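Local coordinates for Pre-mRNA-splicing factor SAD1 (Saccharomyces cerevisiae, PDB 4MSX), which promotes assembly of newly made U4 snRNA into the U4/U6 snRNP and is required for pre-mRNA splicing, as a catalytically inactive relative of ubiquitin-specific proteases, at residues R71-E79 against F240-D248; A110-H120 against K129-V137. One frame throughout, in Å; residues are numbered along the deposited sequence.

Interaction 1: R71-E79 against F240-D248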
loop_
_atom_site.group_PDB
_atom_site.type_symbol
_atom_site.label_atom_id
_atom_site.label_comp_id
_atom_site.label_asym_id
_atom_site.label_seq_id
_atom_site.Cartn_x
_atom_site.Cartn_y
_atom_site.Cartn_z
ATOM N N ARG A 71 13.267 15.865 16.954
ATOM C CA ARG A 71 12.317 15.230 16.033
ATOM C C ARG A 71 13.002 14.306 15.034
ATOM O O ARG A 71 12.468 13.252 14.703
ATOM C CB ARG A 71 11.489 16.304 15.327
ATOM C CG ARG A 71 10.466 16.912 16.282
ATOM C CD ARG A 71 9.494 17.847 15.586
ATOM N NE ARG A 71 10.240 18.888 14.891
ATOM C CZ ARG A 71 9.709 19.709 13.995
ATOM N NH1 ARG A 71 8.421 19.608 13.690
ATOM N NH2 ARG A 71 10.478 20.597 13.376
ATOM N N GLU A 72 14.189 14.682 14.571
ATOM C CA GLU A 72 14.891 13.904 13.567
ATOM C C GLU A 72 15.192 12.487 14.067
ATOM O O GLU A 72 15.489 11.625 13.256
ATOM C CB GLU A 72 16.204 14.586 13.150
ATOM C CG GLU A 72 16.035 15.954 12.432
ATOM C CD GLU A 72 15.633 17.150 13.361
ATOM O OE1 GLU A 72 15.645 17.032 14.625
ATOM O OE2 GLU A 72 15.294 18.228 12.799
ATOM N N LYS A 73 15.125 12.229 15.381
ATOM C CA LYS A 73 15.462 10.900 15.870
ATOM C C LYS A 73 14.198 10.067 16.012
ATOM O O LYS A 73 14.259 8.919 16.399
ATOM C CB LYS A 73 16.204 11.010 17.222
ATOM C CG LYS A 73 17.657 11.447 16.976
ATOM C CD LYS A 73 18.500 11.359 18.231
ATOM C CE LYS A 73 19.847 12.035 18.026
ATOM N NZ LYS A 73 20.465 11.646 16.723
ATOM N N LEU A 74 13.034 10.653 15.732
ATOM C CA LEU A 74 11.779 9.970 16.071
ATOM C C LEU A 74 11.241 9.186 14.853
ATOM O O LEU A 74 10.885 9.790 13.827
ATOM C CB LEU A 74 10.725 10.985 16.506
ATOM C CG LEU A 74 11.256 11.878 17.646
ATOM C CD1 LEU A 74 10.139 12.816 18.059
ATOM C CD2 LEU A 74 11.726 10.949 18.822
ATOM N N ASP A 75 11.122 7.877 14.994
ATOM C CA ASP A 75 10.536 7.023 13.902
ATOM C C ASP A 75 9.458 6.174 14.545
ATOM O O ASP A 75 9.715 5.447 15.516
ATOM C CB ASP A 75 11.611 6.119 13.281
ATOM C CG ASP A 75 11.089 5.328 12.058
ATOM O OD1 ASP A 75 9.960 4.786 12.113
ATOM O OD2 ASP A 75 11.800 5.275 11.024
ATOM N N PHE A 76 8.221 6.337 14.099
ATOM C CA PHE A 76 7.116 5.594 14.694
ATOM C C PHE A 76 6.661 4.375 13.836
ATOM O O PHE A 76 5.625 3.772 14.078
ATOM C CB PHE A 76 5.968 6.564 14.896
ATOM C CG PHE A 76 6.297 7.628 15.926
ATOM C CD1 PHE A 76 6.468 7.260 17.259
ATOM C CD2 PHE A 76 6.478 8.951 15.548
ATOM C CE1 PHE A 76 6.780 8.243 18.243
ATOM C CE2 PHE A 76 6.802 9.947 16.495
ATOM C CZ PHE A 76 6.938 9.593 17.849
ATOM N N ASP A 77 7.464 4.024 12.861
ATOM C CA ASP A 77 7.165 2.852 12.058
ATOM C C ASP A 77 7.741 1.555 12.666
ATOM O O ASP A 77 7.524 0.474 12.134
ATOM C CB ASP A 77 7.759 3.037 10.653
ATOM C CG ASP A 77 7.123 4.171 9.906
ATOM O OD1 ASP A 77 6.091 4.667 10.383
ATOM O OD2 ASP A 77 7.676 4.598 8.875
ATOM N N SER A 78 8.491 1.659 13.751
ATOM C CA SER A 78 9.177 0.495 14.308
ATOM C C SER A 78 8.225 -0.376 15.130
ATOM O O SER A 78 7.145 0.073 15.549
ATOM C CB SER A 78 10.345 0.958 15.194
ATOM O OG SER A 78 11.337 1.605 14.399
ATOM N N GLU A 79 8.632 -1.624 15.360
ATOM C CA GLU A 79 7.888 -2.522 16.217
ATOM C C GLU A 79 7.807 -1.824 17.615
ATOM O O GLU A 79 8.810 -1.355 18.129
ATOM C CB GLU A 79 8.648 -3.867 16.384
ATOM C CG GLU A 79 7.834 -4.910 17.130
ATOM C CD GLU A 79 8.566 -6.271 17.313
ATOM O OE1 GLU A 79 9.725 -6.446 16.843
ATOM O OE2 GLU A 79 7.954 -7.170 17.955
ATOM N N PHE A 240 8.307 13.268 8.883
ATOM C CA PHE A 240 9.646 13.724 9.263
ATOM C C PHE A 240 10.674 13.349 8.220
ATOM O O PHE A 240 11.589 14.114 7.941
ATOM C CB PHE A 240 10.008 13.159 10.638
ATOM C CG PHE A 240 9.213 13.797 11.777
ATOM C CD1 PHE A 240 8.358 14.874 11.542
ATOM C CD2 PHE A 240 9.326 13.299 13.086
ATOM C CE1 PHE A 240 7.611 15.460 12.593
ATOM C CE2 PHE A 240 8.589 13.872 14.144
ATOM C CZ PHE A 240 7.739 14.946 13.909
ATOM N N LYS A 241 10.510 12.167 7.624
ATOM C CA LYS A 241 11.323 11.797 6.480
ATOM C C LYS A 241 10.399 11.231 5.392
ATOM O O LYS A 241 9.416 10.564 5.692
ATOM C CB LYS A 241 12.397 10.768 6.853
ATOM C CG LYS A 241 11.854 9.518 7.492
ATOM C CD LYS A 241 13.026 8.701 8.130
ATOM C CE LYS A 241 12.547 7.359 8.695
ATOM N NZ LYS A 241 11.488 7.531 9.761
ATOM N N HIS A 242 10.754 11.480 4.146
ATOM C CA HIS A 242 9.814 11.298 3.061
ATOM C C HIS A 242 9.679 9.823 2.566
ATOM O O HIS A 242 9.476 9.587 1.373
ATOM C CB HIS A 242 10.200 12.218 1.884
ATOM C CG HIS A 242 11.467 11.812 1.207
ATOM N ND1 HIS A 242 12.482 11.152 1.871
ATOM C CD2 HIS A 242 11.879 11.938 -0.076
ATOM C CE1 HIS A 242 13.471 10.905 1.029
ATOM N NE2 HIS A 242 13.127 11.370 -0.159
ATOM N N HIS A 243 9.746 8.864 3.475
ATOM C CA HIS A 243 9.555 7.431 3.157
ATOM C C HIS A 243 9.138 6.677 4.399
ATOM O O HIS A 243 9.252 7.193 5.516
ATOM C CB HIS A 243 10.822 6.779 2.578
ATOM C CG HIS A 243 12.072 7.093 3.331
ATOM N ND1 HIS A 243 12.472 6.383 4.444
ATOM C CD2 HIS A 243 13.035 8.015 3.108
ATOM C CE1 HIS A 243 13.624 6.862 4.879
ATOM N NE2 HIS A 243 13.981 7.859 4.093
ATOM N N LEU A 244 8.566 5.504 4.220
ATOM C CA LEU A 244 7.988 4.807 5.348
ATOM C C LEU A 244 8.642 3.448 5.473
ATOM O O LEU A 244 9.214 2.966 4.503
ATOM C CB LEU A 244 6.490 4.587 5.140
ATOM C CG LEU A 244 5.697 5.890 5.049
ATOM C CD1 LEU A 244 4.271 5.509 4.681
ATOM C CD2 LEU A 244 5.802 6.608 6.440
ATOM N N SER A 245 8.500 2.827 6.640
ATOM C CA SER A 245 8.881 1.417 6.764
ATOM C C SER A 245 7.602 0.672 7.069
ATOM O O SER A 245 6.882 1.087 7.976
ATOM C CB SER A 245 9.902 1.194 7.919
ATOM O OG SER A 245 10.027 -0.221 8.153
ATOM N N VAL A 246 7.309 -0.437 6.373
ATOM C CA VAL A 246 6.219 -1.280 6.869
ATOM C C VAL A 246 6.663 -2.710 7.239
ATOM O O VAL A 246 5.835 -3.621 7.302
ATOM C CB VAL A 246 5.040 -1.331 5.849
ATOM C CG1 VAL A 246 4.372 0.085 5.744
ATOM C CG2 VAL A 246 5.568 -1.836 4.478
ATOM N N ASP A 247 7.954 -2.863 7.538
ATOM C CA ASP A 247 8.523 -4.179 7.933
ATOM C C ASP A 247 7.737 -4.754 9.102
ATOM O O ASP A 247 7.319 -5.910 9.069
ATOM C CB ASP A 247 9.990 -4.058 8.353
ATOM C CG ASP A 247 10.886 -3.654 7.244
ATOM O OD1 ASP A 247 10.436 -3.066 6.219
ATOM O OD2 ASP A 247 12.088 -3.939 7.340
ATOM N N ASP A 248 7.515 -3.951 10.155
ATOM C CA ASP A 248 6.799 -4.486 11.311
ATOM C C ASP A 248 5.354 -4.847 11.006
ATOM O O ASP A 248 4.837 -5.828 11.542
ATOM C CB ASP A 248 6.743 -3.467 12.477
ATOM C CG ASP A 248 5.958 -4.010 13.662
ATOM O OD1 ASP A 248 6.427 -5.062 14.202
ATOM O OD2 ASP A 248 4.890 -3.441 14.025
HETATM O O HOH W 1 11.497 9.635 11.225
HETATM O O HOH W 2 8.830 -1.331 10.408
HETATM O O HOH W 3 5.444 -1.071 10.192
HETATM O O HOH W 4 8.500 7.698 8.204
HETATM O O HOH W 5 8.549 -6.675 13.748
#
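Where the predicted degenerate UBP-type zinc finger meets the USP-family domain, Asp75 and Asp77 of the finger's N-terminal loop reach Lys241 and Ser245, which flank the short strand 243-244 in sequence. Lys241 NZ lies 2.6 Å from Asp75 OD2 in a salt bridge, approaching from above the carboxylate plane, with the two side chains crossed at about a right angle. A bend at the end of the lysine chain (chi4 -59°) turns NZ to this oxygen, while a water joins the same NZ to Leu74 O. The other carboxylate oxygen, Asp75 OD1, accepts the backbone N of Asp77 at 2.7 Å, closing an Asx turn that steadies the carboxylate and presents the next aspartate. Asp77 OD2 then takes Ser245 N at 3.0 Å in a nearly straight bond (168°), also from above the carboxylate plane, and its OD1 is paired with Lys233 of helix 222-234. At the N-terminal end of the loop Arg71 CB lies over one face of the Phe240 ring, and CD stands at its rim, 3.8 Å from CZ; the guanidinium, its plane 67° from that of the ring, continues past it, and NH1 bonds Ser150. Leu74 O lies at the edge of the same ring. At the far end the carboxylates of Glu79 and Asp248 come close, OE1 to OD1 4.4 Å, but Asp248 OD2 is paired with Arg226 and a water donates to OD1, which would partly offset the repulsion. Another water connects Asp77 O, Ser245 OG and Asp248 N at the start of helix 247-256. The interface is thus largely polar and hydrated: two aspartates, each with one oxygen turned to 240-248 and the other occupied by another donor, probably fix the loop's position, with Phe240 as its main apolar contact.

Interaction 2: A110-H120 against K129-V137. With ZN (zinc ion), chain B.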
loop_
_atom_site.group_PDB
_atom_site.type_symbol
_atom_site.label_atom_id
_atom_site.label_comp_id
_atom_site.label_asym_id
_atom_site.label_seq_id
_atom_site.Cartn_x
_atom_site.Cartn_y
_atom_site.Cartn_z
ATOM N N ALA A 110 11.728 3.017 31.366
ATOM C CA ALA A 110 11.596 4.386 30.866
ATOM C C ALA A 110 12.021 5.362 32.020
ATOM O O ALA A 110 12.688 6.376 31.821
ATOM C CB ALA A 110 10.193 4.649 30.499
ATOM N N PHE A 111 11.559 5.036 33.193
ATOM C CA PHE A 111 11.862 5.871 34.406
ATOM C C PHE A 111 13.396 5.841 34.637
ATOM O O PHE A 111 14.062 6.884 34.714
ATOM C CB PHE A 111 11.063 5.333 35.552
ATOM C CG PHE A 111 10.906 6.316 36.706
ATOM C CD1 PHE A 111 11.911 6.458 37.633
ATOM C CD2 PHE A 111 9.746 7.083 36.838
ATOM C CE1 PHE A 111 11.770 7.365 38.730
ATOM C CE2 PHE A 111 9.598 7.989 37.898
ATOM C CZ PHE A 111 10.627 8.118 38.855
ATOM N N ILE A 112 13.996 4.647 34.656
ATOM C CA ILE A 112 15.451 4.553 34.748
ATOM C C ILE A 112 16.189 5.264 33.642
ATOM O O ILE A 112 17.192 5.940 33.880
ATOM C CB ILE A 112 15.923 3.068 34.808
ATOM C CG1 ILE A 112 15.398 2.412 36.078
ATOM C CG2 ILE A 112 17.408 2.951 34.645
ATOM C CD1 ILE A 112 15.696 0.899 36.116
ATOM N N HIS A 113 15.725 5.108 32.399
ATOM C CA HIS A 113 16.346 5.815 31.294
ATOM C C HIS A 113 16.315 7.317 31.584
ATOM O O HIS A 113 17.253 8.030 31.234
ATOM C CB HIS A 113 15.481 5.602 30.017
ATOM C CG HIS A 113 16.032 6.250 28.781
ATOM N ND1 HIS A 113 17.155 5.795 28.125
ATOM C CD2 HIS A 113 15.545 7.268 28.028
ATOM C CE1 HIS A 113 17.379 6.549 27.060
ATOM N NE2 HIS A 113 16.407 7.442 26.976
ATOM N N SER A 114 15.222 7.788 32.156
ATOM C CA SER A 114 15.032 9.246 32.224
ATOM C C SER A 114 16.083 9.821 33.179
ATOM O O SER A 114 16.662 10.850 32.910
ATOM C CB SER A 114 13.635 9.616 32.662
ATOM O OG SER A 114 13.360 9.418 34.033
ATOM N N ILE A 115 16.349 9.117 34.273
ATOM C CA ILE A 115 17.363 9.589 35.252
ATOM C C ILE A 115 18.771 9.387 34.725
ATOM O O ILE A 115 19.534 10.333 34.594
ATOM C CB ILE A 115 17.157 8.927 36.606
ATOM C CG1 ILE A 115 15.802 9.380 37.144
ATOM C CG2 ILE A 115 18.339 9.329 37.583
ATOM C CD1 ILE A 115 15.194 8.544 38.302
ATOM N N ASP A 116 19.100 8.158 34.333
ATOM C CA ASP A 116 20.442 7.838 33.892
ATOM C C ASP A 116 20.892 8.413 32.593
ATOM O O ASP A 116 22.076 8.643 32.436
ATOM C CB ASP A 116 20.630 6.316 33.845
ATOM C CG ASP A 116 20.607 5.709 35.249
ATOM O OD1 ASP A 116 20.624 6.497 36.193
ATOM O OD2 ASP A 116 20.551 4.487 35.422
ATOM N N GLU A 117 19.998 8.589 31.614
ATOM C CA GLU A 117 20.442 9.203 30.366
ATOM C C GLU A 117 20.084 10.707 30.360
ATOM O O GLU A 117 20.445 11.412 29.430
ATOM C CB GLU A 117 19.812 8.476 29.147
ATOM C CG GLU A 117 20.129 6.942 29.155
ATOM C CD GLU A 117 21.623 6.649 29.263
ATOM O OE1 GLU A 117 22.418 7.283 28.531
ATOM O OE2 GLU A 117 22.011 5.789 30.089
ATOM N N ASN A 118 19.378 11.162 31.392
ATOM C CA ASN A 118 19.006 12.584 31.467
ATOM C C ASN A 118 18.109 12.933 30.253
ATOM O O ASN A 118 18.380 13.939 29.594
ATOM C CB ASN A 118 20.262 13.458 31.369
ATOM C CG ASN A 118 19.988 14.958 31.667
ATOM O OD1 ASN A 118 19.025 15.327 32.361
ATOM N ND2 ASN A 118 20.843 15.813 31.119
ATOM N N HIS A 119 17.095 12.102 29.957
ATOM C CA HIS A 119 16.122 12.360 28.823
ATOM C C HIS A 119 14.760 12.357 29.493
ATOM O O HIS A 119 14.409 11.389 30.155
ATOM C CB HIS A 119 16.246 11.258 27.697
ATOM C CG HIS A 119 17.539 11.312 26.948
ATOM N ND1 HIS A 119 17.928 10.350 26.048
ATOM C CD2 HIS A 119 18.552 12.213 26.986
ATOM C CE1 HIS A 119 19.110 10.659 25.539
ATOM N NE2 HIS A 119 19.517 11.778 26.107
ATOM N N HIS A 120 13.990 13.449 29.400
ATOM C CA HIS A 120 12.848 13.593 30.295
ATOM C C HIS A 120 11.487 13.697 29.646
ATOM O O HIS A 120 10.495 13.688 30.379
ATOM C CB HIS A 120 13.089 14.832 31.206
ATOM C CG HIS A 120 14.345 14.683 32.007
ATOM N ND1 HIS A 120 14.386 13.941 33.169
ATOM C CD2 HIS A 120 15.620 15.081 31.763
ATOM C CE1 HIS A 120 15.629 13.922 33.634
ATOM N NE2 HIS A 120 16.395 14.615 32.806
ATOM N N LYS A 129 -0.509 10.148 24.960
ATOM C CA LYS A 129 -0.298 11.250 25.912
ATOM C C LYS A 129 1.204 11.418 26.225
ATOM O O LYS A 129 1.945 10.441 26.220
ATOM C CB LYS A 129 -1.053 10.941 27.199
ATOM C CG LYS A 129 -2.563 11.078 27.072
ATOM C CD LYS A 129 -3.254 10.290 28.173
ATOM C CE LYS A 129 -4.765 10.451 28.123
ATOM N NZ LYS A 129 -5.382 9.427 29.017
ATOM N N PHE A 130 1.631 12.655 26.445
ATOM C CA PHE A 130 3.017 12.990 26.694
ATOM C C PHE A 130 3.282 13.098 28.199
ATOM O O PHE A 130 2.433 13.624 28.961
ATOM C CB PHE A 130 3.319 14.347 26.111
ATOM C CG PHE A 130 3.272 14.390 24.603
ATOM C CD1 PHE A 130 2.076 14.660 23.933
ATOM C CD2 PHE A 130 4.432 14.126 23.852
ATOM C CE1 PHE A 130 2.054 14.712 22.534
ATOM C CE2 PHE A 130 4.399 14.180 22.438
ATOM C CZ PHE A 130 3.213 14.474 21.802
ATOM N N TYR A 131 4.470 12.670 28.609
ATOM C CA TYR A 131 4.813 12.641 30.040
ATOM C C TYR A 131 6.197 13.172 30.250
ATOM O O TYR A 131 7.103 12.978 29.414
ATOM C CB TYR A 131 4.745 11.222 30.583
ATOM C CG TYR A 131 3.360 10.695 30.639
ATOM C CD1 TYR A 131 2.563 10.866 31.775
ATOM C CD2 TYR A 131 2.787 10.083 29.523
ATOM C CE1 TYR A 131 1.249 10.405 31.811
ATOM C CE2 TYR A 131 1.491 9.611 29.558
ATOM C CZ TYR A 131 0.718 9.784 30.690
ATOM O OH TYR A 131 -0.576 9.323 30.697
ATOM N N MET A 132 6.376 13.799 31.411
ATOM C CA MET A 132 7.682 14.172 31.892
ATOM C C MET A 132 8.101 13.107 32.903
ATOM O O MET A 132 7.303 12.707 33.767
ATOM C CB MET A 132 7.610 15.524 32.616
ATOM C CG MET A 132 7.411 16.707 31.706
ATOM S SD MET A 132 8.823 16.923 30.593
ATOM C CE MET A 132 8.483 18.584 29.965
ATOM N N LEU A 133 9.326 12.639 32.771
ATOM C CA LEU A 133 9.900 11.666 33.732
ATOM C C LEU A 133 11.274 12.171 34.143
ATOM O O LEU A 133 12.055 12.653 33.308
ATOM C CB LEU A 133 9.996 10.244 33.122
ATOM C CG LEU A 133 8.701 9.518 32.710
ATOM C CD1 LEU A 133 8.987 8.133 32.046
ATOM C CD2 LEU A 133 7.794 9.318 33.906
ATOM N N PRO A 134 11.634 12.032 35.451
ATOM C CA PRO A 134 10.971 11.287 36.533
ATOM C C PRO A 134 9.835 12.027 37.256
ATOM O O PRO A 134 9.270 11.410 38.163
ATOM C CB PRO A 134 12.118 10.979 37.538
ATOM C CG PRO A 134 13.141 12.056 37.326
ATOM C CD PRO A 134 12.985 12.514 35.818
ATOM N N GLN A 135 9.456 13.242 36.838
ATOM C CA GLN A 135 8.336 13.928 37.507
ATOM C C GLN A 135 7.139 13.007 37.487
ATOM O O GLN A 135 6.362 12.981 38.413
ATOM C CB GLN A 135 7.949 15.249 36.823
ATOM C CG GLN A 135 9.015 16.331 36.812
ATOM C CD GLN A 135 10.059 16.176 35.699
ATOM O OE1 GLN A 135 10.310 15.059 35.142
ATOM N NE2 GLN A 135 10.698 17.307 35.366
ATOM N N ASN A 136 6.978 12.239 36.409
ATOM C CA ASN A 136 5.762 11.427 36.232
ATOM C C ASN A 136 4.454 12.248 36.218
ATOM O O ASN A 136 3.467 11.889 36.867
ATOM C CB ASN A 136 5.677 10.315 37.262
ATOM C CG ASN A 136 4.826 9.168 36.787
ATOM O OD1 ASN A 136 4.045 9.321 35.838
ATOM N ND2 ASN A 136 4.978 7.998 37.419
ATOM N N VAL A 137 4.440 13.329 35.448
ATOM C CA VAL A 137 3.212 14.106 35.255
ATOM C C VAL A 137 2.902 14.201 33.755
ATOM O O VAL A 137 3.813 14.353 32.958
ATOM C CB VAL A 137 3.375 15.499 35.855
ATOM C CG1 VAL A 137 3.718 15.374 37.364
ATOM C CG2 VAL A 137 4.483 16.251 35.159
HETATM ZN ZN ZN B . 16.371 8.857 25.501
#
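The His120 ring works through its edge: Leu133 O and Pro134 CD lie near its plane on the ND1 side, Asn118 OD1 in plane at NE2, and Tyr65 meets the ring with planes at about 45°. In this UBP-type zinc finger, His113 and His119 bind zinc with Cys94 and Cys97; Glu117 CB lies over the centre of one face of the His119 ring and toward the rim of one face of His113, a ring also stacked with Tyr101. A Schellman motif with Asn118 at C-prime ends helix 109-116 before His119 and His120. His120 ND1 donates to a lone pair of Leu133 O at 2.7 Å, and NE2 to Asn118 OD1, while Leu133 N returns a bond to His120 O. A leucine in its place would probably leave Leu133 O and Asn118 OD1 without their ring donors and the Asn118 amide freer to turn. Against the helix, Leu133 CD1 touches Ala110 CB, and Pro134, after a cis peptide bond, places CB 3.5 Å from Phe111 CZ and CG 3.8 Å from Ile115 CG1. Ser114 chi1 (74°) turns OG back to an in-plane lone pair of Phe111 O, and OG packs 3.6 Å from Leu133 CB.

How the interactions relate
From the N terminus, the chain first runs through 71-79, the finger-side half of interaction 1, and then lays down the first two strands of the zinc-finger sheet and helix 109-116. Interaction 2 closes a short loop spanning strand 121-124, and joins helix 109-116 and the residues after it to strand 130-132 and the turn that follows. The chain then passes through several helices and short strands before 240-248 returns to the early loop and closes interaction 1 across 160 intervening residues. Interaction 2 is therefore nested inside interaction 1, their centres 22 Å apart. The inner contact lies within the finger; the outer one ties its N-terminal loop to the USP-family region.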